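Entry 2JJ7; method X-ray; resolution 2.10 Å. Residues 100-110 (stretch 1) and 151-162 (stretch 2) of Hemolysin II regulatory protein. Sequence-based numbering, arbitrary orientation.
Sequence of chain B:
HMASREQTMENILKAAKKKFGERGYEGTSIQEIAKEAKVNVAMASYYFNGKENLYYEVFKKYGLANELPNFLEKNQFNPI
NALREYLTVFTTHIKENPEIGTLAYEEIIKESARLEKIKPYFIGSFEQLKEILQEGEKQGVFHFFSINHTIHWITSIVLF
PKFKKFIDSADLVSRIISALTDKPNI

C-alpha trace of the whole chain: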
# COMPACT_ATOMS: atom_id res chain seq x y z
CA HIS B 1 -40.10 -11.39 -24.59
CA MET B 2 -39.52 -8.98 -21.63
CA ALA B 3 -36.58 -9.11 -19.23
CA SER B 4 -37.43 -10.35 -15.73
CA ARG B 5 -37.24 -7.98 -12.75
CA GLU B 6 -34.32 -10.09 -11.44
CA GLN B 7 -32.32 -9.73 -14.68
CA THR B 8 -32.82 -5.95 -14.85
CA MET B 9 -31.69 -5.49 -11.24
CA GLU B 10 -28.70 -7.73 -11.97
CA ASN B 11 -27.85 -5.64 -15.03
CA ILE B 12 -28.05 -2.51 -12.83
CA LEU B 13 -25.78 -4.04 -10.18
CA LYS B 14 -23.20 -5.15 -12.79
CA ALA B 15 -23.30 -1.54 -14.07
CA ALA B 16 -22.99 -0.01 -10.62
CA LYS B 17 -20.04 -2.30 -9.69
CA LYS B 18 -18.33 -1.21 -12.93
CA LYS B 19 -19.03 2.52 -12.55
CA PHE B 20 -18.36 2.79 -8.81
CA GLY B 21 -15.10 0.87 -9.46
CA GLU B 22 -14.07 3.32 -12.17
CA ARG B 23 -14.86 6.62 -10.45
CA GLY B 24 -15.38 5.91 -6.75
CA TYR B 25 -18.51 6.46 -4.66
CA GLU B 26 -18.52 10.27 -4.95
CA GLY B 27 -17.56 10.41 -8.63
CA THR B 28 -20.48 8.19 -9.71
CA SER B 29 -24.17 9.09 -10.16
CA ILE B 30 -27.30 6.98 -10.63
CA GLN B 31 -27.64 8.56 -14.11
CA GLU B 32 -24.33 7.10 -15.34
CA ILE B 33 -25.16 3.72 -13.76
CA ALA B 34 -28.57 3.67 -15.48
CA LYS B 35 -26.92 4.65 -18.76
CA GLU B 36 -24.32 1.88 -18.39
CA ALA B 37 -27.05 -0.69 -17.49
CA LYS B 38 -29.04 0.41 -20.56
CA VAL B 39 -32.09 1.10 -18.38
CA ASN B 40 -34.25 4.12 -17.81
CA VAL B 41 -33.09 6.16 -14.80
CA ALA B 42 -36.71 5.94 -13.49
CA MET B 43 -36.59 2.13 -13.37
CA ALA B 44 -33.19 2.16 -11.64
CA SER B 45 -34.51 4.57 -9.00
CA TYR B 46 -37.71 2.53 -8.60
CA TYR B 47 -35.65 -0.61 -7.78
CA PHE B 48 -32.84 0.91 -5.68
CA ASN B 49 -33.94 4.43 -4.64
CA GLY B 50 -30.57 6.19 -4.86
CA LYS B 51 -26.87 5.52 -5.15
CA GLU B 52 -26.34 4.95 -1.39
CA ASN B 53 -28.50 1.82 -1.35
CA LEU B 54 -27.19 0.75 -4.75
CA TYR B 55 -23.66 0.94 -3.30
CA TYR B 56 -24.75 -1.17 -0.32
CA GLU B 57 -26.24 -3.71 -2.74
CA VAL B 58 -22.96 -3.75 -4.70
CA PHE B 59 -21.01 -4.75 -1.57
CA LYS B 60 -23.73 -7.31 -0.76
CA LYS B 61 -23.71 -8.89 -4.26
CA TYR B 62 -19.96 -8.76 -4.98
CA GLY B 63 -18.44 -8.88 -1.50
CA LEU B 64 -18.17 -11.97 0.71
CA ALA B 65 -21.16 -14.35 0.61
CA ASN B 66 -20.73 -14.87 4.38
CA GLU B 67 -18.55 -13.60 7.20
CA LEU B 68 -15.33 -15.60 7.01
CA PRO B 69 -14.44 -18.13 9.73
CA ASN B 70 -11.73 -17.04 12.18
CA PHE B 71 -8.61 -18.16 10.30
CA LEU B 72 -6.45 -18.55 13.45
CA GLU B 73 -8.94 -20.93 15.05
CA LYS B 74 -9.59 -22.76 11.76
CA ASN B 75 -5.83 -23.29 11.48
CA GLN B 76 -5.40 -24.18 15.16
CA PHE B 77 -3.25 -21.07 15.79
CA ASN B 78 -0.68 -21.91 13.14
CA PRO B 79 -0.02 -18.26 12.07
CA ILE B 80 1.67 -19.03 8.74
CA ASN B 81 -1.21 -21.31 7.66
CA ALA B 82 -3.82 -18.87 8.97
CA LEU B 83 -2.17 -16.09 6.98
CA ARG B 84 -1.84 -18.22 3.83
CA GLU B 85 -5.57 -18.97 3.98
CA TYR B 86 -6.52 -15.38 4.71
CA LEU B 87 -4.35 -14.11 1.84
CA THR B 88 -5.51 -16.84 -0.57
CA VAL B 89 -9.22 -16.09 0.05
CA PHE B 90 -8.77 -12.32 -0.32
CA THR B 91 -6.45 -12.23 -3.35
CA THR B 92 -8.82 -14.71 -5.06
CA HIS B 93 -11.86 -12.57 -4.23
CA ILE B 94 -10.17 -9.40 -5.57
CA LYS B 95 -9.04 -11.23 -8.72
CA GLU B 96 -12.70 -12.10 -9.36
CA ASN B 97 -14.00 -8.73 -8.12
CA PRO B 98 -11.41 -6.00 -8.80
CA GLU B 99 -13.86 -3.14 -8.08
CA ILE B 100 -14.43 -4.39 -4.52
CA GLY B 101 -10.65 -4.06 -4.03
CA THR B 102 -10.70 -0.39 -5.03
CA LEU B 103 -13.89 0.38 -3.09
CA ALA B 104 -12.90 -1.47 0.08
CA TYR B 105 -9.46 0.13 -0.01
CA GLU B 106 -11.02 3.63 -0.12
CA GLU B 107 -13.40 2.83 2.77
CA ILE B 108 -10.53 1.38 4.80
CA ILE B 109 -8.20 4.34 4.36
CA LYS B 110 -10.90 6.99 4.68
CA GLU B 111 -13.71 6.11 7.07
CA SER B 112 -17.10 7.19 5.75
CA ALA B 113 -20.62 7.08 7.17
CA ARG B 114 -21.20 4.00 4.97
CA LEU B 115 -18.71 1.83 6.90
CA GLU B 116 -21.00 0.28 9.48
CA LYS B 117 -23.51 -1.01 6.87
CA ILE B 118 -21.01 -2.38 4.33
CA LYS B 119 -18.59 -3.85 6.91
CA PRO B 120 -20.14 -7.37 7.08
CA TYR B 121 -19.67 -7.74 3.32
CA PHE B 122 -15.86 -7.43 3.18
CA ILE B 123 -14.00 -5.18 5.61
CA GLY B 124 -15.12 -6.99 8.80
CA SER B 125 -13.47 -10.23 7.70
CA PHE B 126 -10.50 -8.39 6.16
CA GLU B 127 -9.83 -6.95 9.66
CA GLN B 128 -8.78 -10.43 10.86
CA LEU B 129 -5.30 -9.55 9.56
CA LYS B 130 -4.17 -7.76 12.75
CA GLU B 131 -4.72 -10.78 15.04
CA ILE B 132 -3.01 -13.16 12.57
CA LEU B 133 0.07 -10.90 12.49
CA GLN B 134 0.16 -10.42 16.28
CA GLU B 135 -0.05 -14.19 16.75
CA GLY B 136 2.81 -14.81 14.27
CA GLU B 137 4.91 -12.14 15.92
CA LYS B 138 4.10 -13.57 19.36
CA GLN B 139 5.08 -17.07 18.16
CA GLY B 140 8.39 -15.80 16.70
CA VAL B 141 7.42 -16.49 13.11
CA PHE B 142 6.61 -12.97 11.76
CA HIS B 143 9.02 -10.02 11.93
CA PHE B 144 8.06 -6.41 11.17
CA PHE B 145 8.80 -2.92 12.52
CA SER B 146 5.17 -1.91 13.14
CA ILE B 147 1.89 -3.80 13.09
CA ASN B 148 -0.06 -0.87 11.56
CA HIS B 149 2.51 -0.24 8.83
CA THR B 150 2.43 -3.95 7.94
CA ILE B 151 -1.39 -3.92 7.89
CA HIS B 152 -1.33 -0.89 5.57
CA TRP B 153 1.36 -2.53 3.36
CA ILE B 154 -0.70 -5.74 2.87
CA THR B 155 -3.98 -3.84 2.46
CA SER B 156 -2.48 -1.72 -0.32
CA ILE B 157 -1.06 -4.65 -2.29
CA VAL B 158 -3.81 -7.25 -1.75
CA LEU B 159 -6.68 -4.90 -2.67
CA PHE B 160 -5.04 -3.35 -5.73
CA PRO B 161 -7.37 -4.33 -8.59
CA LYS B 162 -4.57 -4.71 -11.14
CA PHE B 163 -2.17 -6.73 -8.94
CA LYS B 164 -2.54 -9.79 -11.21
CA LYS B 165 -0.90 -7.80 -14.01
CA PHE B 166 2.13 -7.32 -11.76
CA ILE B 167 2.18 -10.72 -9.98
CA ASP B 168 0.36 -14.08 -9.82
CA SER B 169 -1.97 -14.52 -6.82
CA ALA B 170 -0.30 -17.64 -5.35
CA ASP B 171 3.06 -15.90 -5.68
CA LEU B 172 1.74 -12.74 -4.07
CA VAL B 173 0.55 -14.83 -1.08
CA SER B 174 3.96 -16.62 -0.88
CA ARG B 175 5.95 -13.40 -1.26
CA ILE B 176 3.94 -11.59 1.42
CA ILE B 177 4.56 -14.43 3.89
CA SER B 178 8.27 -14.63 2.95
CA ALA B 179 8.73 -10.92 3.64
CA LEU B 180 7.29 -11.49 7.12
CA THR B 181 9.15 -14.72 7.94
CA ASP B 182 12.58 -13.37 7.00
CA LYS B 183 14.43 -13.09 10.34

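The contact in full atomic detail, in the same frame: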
# COMPACT_ATOMS: atom_id res chain seq x y z
N ILE B 100 -14.28 -4.26 -5.96
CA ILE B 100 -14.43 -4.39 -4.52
C ILE B 100 -13.08 -4.07 -3.85
O ILE B 100 -13.03 -3.50 -2.76
CB ILE B 100 -14.97 -5.80 -4.12
CG1 ILE B 100 -16.43 -6.03 -4.63
CG2 ILE B 100 -14.88 -6.04 -2.61
CD1 ILE B 100 -17.52 -5.02 -4.08
N GLY B 101 -11.98 -4.43 -4.51
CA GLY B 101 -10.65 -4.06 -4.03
C GLY B 101 -10.52 -2.55 -3.88
O GLY B 101 -10.21 -2.03 -2.80
N THR B 102 -10.78 -1.85 -4.98
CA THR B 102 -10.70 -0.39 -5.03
C THR B 102 -11.64 0.24 -4.00
O THR B 102 -11.22 1.11 -3.24
CB THR B 102 -11.08 0.12 -6.44
OG1 THR B 102 -10.02 -0.21 -7.35
CG2 THR B 102 -11.31 1.64 -6.45
N LEU B 103 -12.89 -0.22 -3.96
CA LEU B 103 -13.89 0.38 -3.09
C LEU B 103 -13.62 0.11 -1.62
O LEU B 103 -13.75 1.02 -0.79
CB LEU B 103 -15.30 -0.08 -3.47
CG LEU B 103 -15.75 0.26 -4.89
CD1 LEU B 103 -17.13 -0.34 -5.17
CD2 LEU B 103 -15.72 1.77 -5.13
N ALA B 104 -13.24 -1.13 -1.30
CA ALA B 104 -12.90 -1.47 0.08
C ALA B 104 -11.65 -0.74 0.50
O ALA B 104 -11.58 -0.29 1.63
CB ALA B 104 -12.73 -2.98 0.29
N TYR B 105 -10.67 -0.61 -0.39
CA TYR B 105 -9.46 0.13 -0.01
C TYR B 105 -9.82 1.56 0.42
O TYR B 105 -9.37 2.01 1.50
CB TYR B 105 -8.39 0.13 -1.11
CG TYR B 105 -7.14 0.93 -0.76
CD1 TYR B 105 -6.08 0.34 -0.08
CD2 TYR B 105 -7.04 2.29 -1.11
CE1 TYR B 105 -4.94 1.09 0.25
CE2 TYR B 105 -5.92 3.03 -0.77
CZ TYR B 105 -4.87 2.42 -0.11
OH TYR B 105 -3.76 3.16 0.22
N GLU B 106 -10.61 2.25 -0.40
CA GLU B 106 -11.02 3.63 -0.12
C GLU B 106 -11.74 3.75 1.22
O GLU B 106 -11.48 4.68 1.97
CB GLU B 106 -11.92 4.20 -1.22
CG GLU B 106 -11.21 4.63 -2.51
CD GLU B 106 -9.99 5.55 -2.28
OE1 GLU B 106 -10.03 6.42 -1.36
OE2 GLU B 106 -9.01 5.39 -3.04
N GLU B 107 -12.64 2.80 1.51
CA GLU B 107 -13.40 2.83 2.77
C GLU B 107 -12.51 2.52 3.96
O GLU B 107 -12.77 2.99 5.08
CB GLU B 107 -14.56 1.83 2.73
CG GLU B 107 -15.60 2.08 1.63
CD GLU B 107 -16.62 3.18 1.96
OE1 GLU B 107 -16.57 3.74 3.08
OE2 GLU B 107 -17.48 3.49 1.10
N ILE B 108 -11.49 1.70 3.73
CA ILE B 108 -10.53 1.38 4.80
C ILE B 108 -9.66 2.59 5.12
O ILE B 108 -9.42 2.88 6.27
CB ILE B 108 -9.62 0.17 4.45
CG1 ILE B 108 -10.46 -1.11 4.34
CG2 ILE B 108 -8.49 -0.01 5.50
CD1 ILE B 108 -9.68 -2.30 3.78
N ILE B 109 -9.17 3.28 4.10
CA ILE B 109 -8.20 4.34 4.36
C ILE B 109 -8.89 5.62 4.77
O ILE B 109 -8.29 6.44 5.46
CB ILE B 109 -7.23 4.62 3.18
CG1 ILE B 109 -8.01 4.91 1.89
CG2 ILE B 109 -6.24 3.47 3.03
CD1 ILE B 109 -7.30 5.82 0.90
N LYS B 110 -10.13 5.80 4.32
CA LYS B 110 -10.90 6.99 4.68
C LYS B 110 -12.30 6.62 5.15
O LYS B 110 -13.22 6.45 4.34
CB LYS B 110 -10.93 8.01 3.53
CG LYS B 110 -11.56 9.36 3.94
CD LYS B 110 -11.44 10.40 2.84
CE LYS B 110 -12.20 11.66 3.19
NZ LYS B 110 -11.83 12.79 2.28
N ILE B 151 0.02 -3.92 8.30
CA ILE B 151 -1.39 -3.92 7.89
C ILE B 151 -1.58 -3.02 6.67
O ILE B 151 -2.12 -3.46 5.67
CB ILE B 151 -2.33 -3.53 9.06
CG1 ILE B 151 -2.32 -4.65 10.13
CG2 ILE B 151 -3.76 -3.22 8.56
CD1 ILE B 151 -2.99 -4.29 11.42
N HIS B 152 -1.13 -1.77 6.73
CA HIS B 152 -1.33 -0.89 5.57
C HIS B 152 -0.60 -1.42 4.31
O HIS B 152 -1.15 -1.36 3.21
CB HIS B 152 -0.95 0.58 5.83
CG HIS B 152 -1.15 1.44 4.63
ND1 HIS B 152 -2.40 1.88 4.24
CD2 HIS B 152 -0.29 1.86 3.67
CE1 HIS B 152 -2.30 2.57 3.12
NE2 HIS B 152 -1.03 2.57 2.75
N TRP B 153 0.62 -1.92 4.48
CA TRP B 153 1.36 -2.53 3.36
C TRP B 153 0.55 -3.65 2.66
O TRP B 153 0.34 -3.60 1.45
CB TRP B 153 2.74 -3.02 3.83
CG TRP B 153 3.49 -3.87 2.82
CD1 TRP B 153 3.99 -3.45 1.63
CD2 TRP B 153 3.85 -5.25 2.95
NE1 TRP B 153 4.64 -4.50 0.99
CE2 TRP B 153 4.55 -5.62 1.77
CE3 TRP B 153 3.65 -6.22 3.94
CZ2 TRP B 153 5.04 -6.91 1.55
CZ3 TRP B 153 4.14 -7.52 3.72
CH2 TRP B 153 4.83 -7.85 2.54
N ILE B 154 0.05 -4.61 3.43
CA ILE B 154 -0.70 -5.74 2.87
C ILE B 154 -2.04 -5.30 2.26
O ILE B 154 -2.45 -5.74 1.16
CB ILE B 154 -0.91 -6.87 3.96
CG1 ILE B 154 0.42 -7.52 4.33
CG2 ILE B 154 -1.94 -7.91 3.48
CD1 ILE B 154 0.34 -8.57 5.47
N THR B 155 -2.73 -4.39 2.95
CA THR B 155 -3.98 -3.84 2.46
C THR B 155 -3.79 -3.21 1.07
O THR B 155 -4.61 -3.40 0.16
CB THR B 155 -4.53 -2.81 3.50
OG1 THR B 155 -4.77 -3.50 4.75
CG2 THR B 155 -5.84 -2.14 3.03
N SER B 156 -2.72 -2.44 0.91
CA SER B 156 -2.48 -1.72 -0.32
C SER B 156 -2.19 -2.67 -1.48
O SER B 156 -2.67 -2.46 -2.59
CB SER B 156 -1.36 -0.69 -0.15
OG SER B 156 -0.09 -1.32 -0.10
N ILE B 157 -1.41 -3.71 -1.22
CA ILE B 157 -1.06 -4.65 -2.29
C ILE B 157 -2.16 -5.69 -2.60
O ILE B 157 -2.39 -6.02 -3.76
CB ILE B 157 0.32 -5.31 -2.06
CG1 ILE B 157 0.32 -6.16 -0.79
CG2 ILE B 157 1.42 -4.23 -2.00
CD1 ILE B 157 1.71 -6.69 -0.38
N VAL B 158 -2.83 -6.19 -1.57
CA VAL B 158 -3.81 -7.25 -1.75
C VAL B 158 -5.08 -6.71 -2.41
O VAL B 158 -5.75 -7.43 -3.18
CB VAL B 158 -4.12 -7.97 -0.40
CG1 VAL B 158 -5.44 -8.75 -0.46
CG2 VAL B 158 -2.98 -8.92 -0.06
N LEU B 159 -5.43 -5.46 -2.11
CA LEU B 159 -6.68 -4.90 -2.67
C LEU B 159 -6.52 -4.20 -4.01
O LEU B 159 -7.50 -3.74 -4.57
CB LEU B 159 -7.34 -3.94 -1.67
CG LEU B 159 -7.72 -4.54 -0.32
CD1 LEU B 159 -8.40 -3.49 0.54
CD2 LEU B 159 -8.64 -5.74 -0.53
N PHE B 160 -5.28 -4.08 -4.49
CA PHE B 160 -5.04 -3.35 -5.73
C PHE B 160 -5.61 -4.15 -6.88
O PHE B 160 -5.17 -5.29 -7.11
CB PHE B 160 -3.54 -3.09 -5.92
CG PHE B 160 -3.23 -2.23 -7.09
CD1 PHE B 160 -2.58 -2.77 -8.20
CD2 PHE B 160 -3.60 -0.88 -7.10
CE1 PHE B 160 -2.29 -1.97 -9.30
CE2 PHE B 160 -3.32 -0.07 -8.19
CZ PHE B 160 -2.67 -0.61 -9.30
N PRO B 161 -6.58 -3.58 -7.62
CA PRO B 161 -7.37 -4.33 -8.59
C PRO B 161 -6.56 -4.89 -9.76
O PRO B 161 -7.02 -5.81 -10.43
CB PRO B 161 -8.39 -3.30 -9.09
CG PRO B 161 -7.75 -1.99 -8.87
CD PRO B 161 -6.98 -2.15 -7.60
N LYS B 162 -5.39 -4.32 -10.00
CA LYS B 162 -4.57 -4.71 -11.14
C LYS B 162 -3.36 -5.52 -10.71
O LYS B 162 -2.46 -5.72 -11.50
CB LYS B 162 -4.10 -3.47 -11.91
CG LYS B 162 -5.11 -2.83 -12.85
CD LYS B 162 -4.45 -1.69 -13.64
CE LYS B 162 -5.02 -1.57 -15.04
NZ LYS B 162 -4.12 -0.80 -15.95

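Two helical stretches run nearly antiparallel, their N-to-C directions 153° apart and their axes 10.1 Å apart at closest approach. They draw together at one end: the CA atoms of Gly 101 and Leu 159 lie 4.3 Å apart, whereas those of Ile 109 and His 152 are 8.7 Å apart. No hydrogen bond crosses between them; the contact is made of van der Waals packing and one CA-H...O approach.

The tight end depends on glycine. Gly 101 CA sits 3.2 Å from Leu 159 O in a CA-H...O contact, and a CB there would fall 2.3 Å from that same oxygen, a clash.

Leu 159, which gives up the most surface, points toward the first helix and is met by Ala 104 and Tyr 105 and, about one turn on, by Ile 108. Its CD1 lies 3.7 Å from Ile 108 CD1, 4.0 Å from Tyr 105 CB and 4.4 Å from Ala 104 CB, an apolar cluster.

Tyr 105, with chi1 in t, carries its ring along the second helix. CD1 of Tyr 105 is 4.0 Å from Thr 155 CG2, and its CE1 is 3.8 Å from Ser 156 CA. Thr 155 OG1 donates to Ile 151 O at 2.8 Å within its own helix, while its CG2 lies obliquely to the ring. Where the backbones are wider apart, Tyr 105 OH reaches His 152 CE1 at 3.3 Å, near the plane of the imidazole.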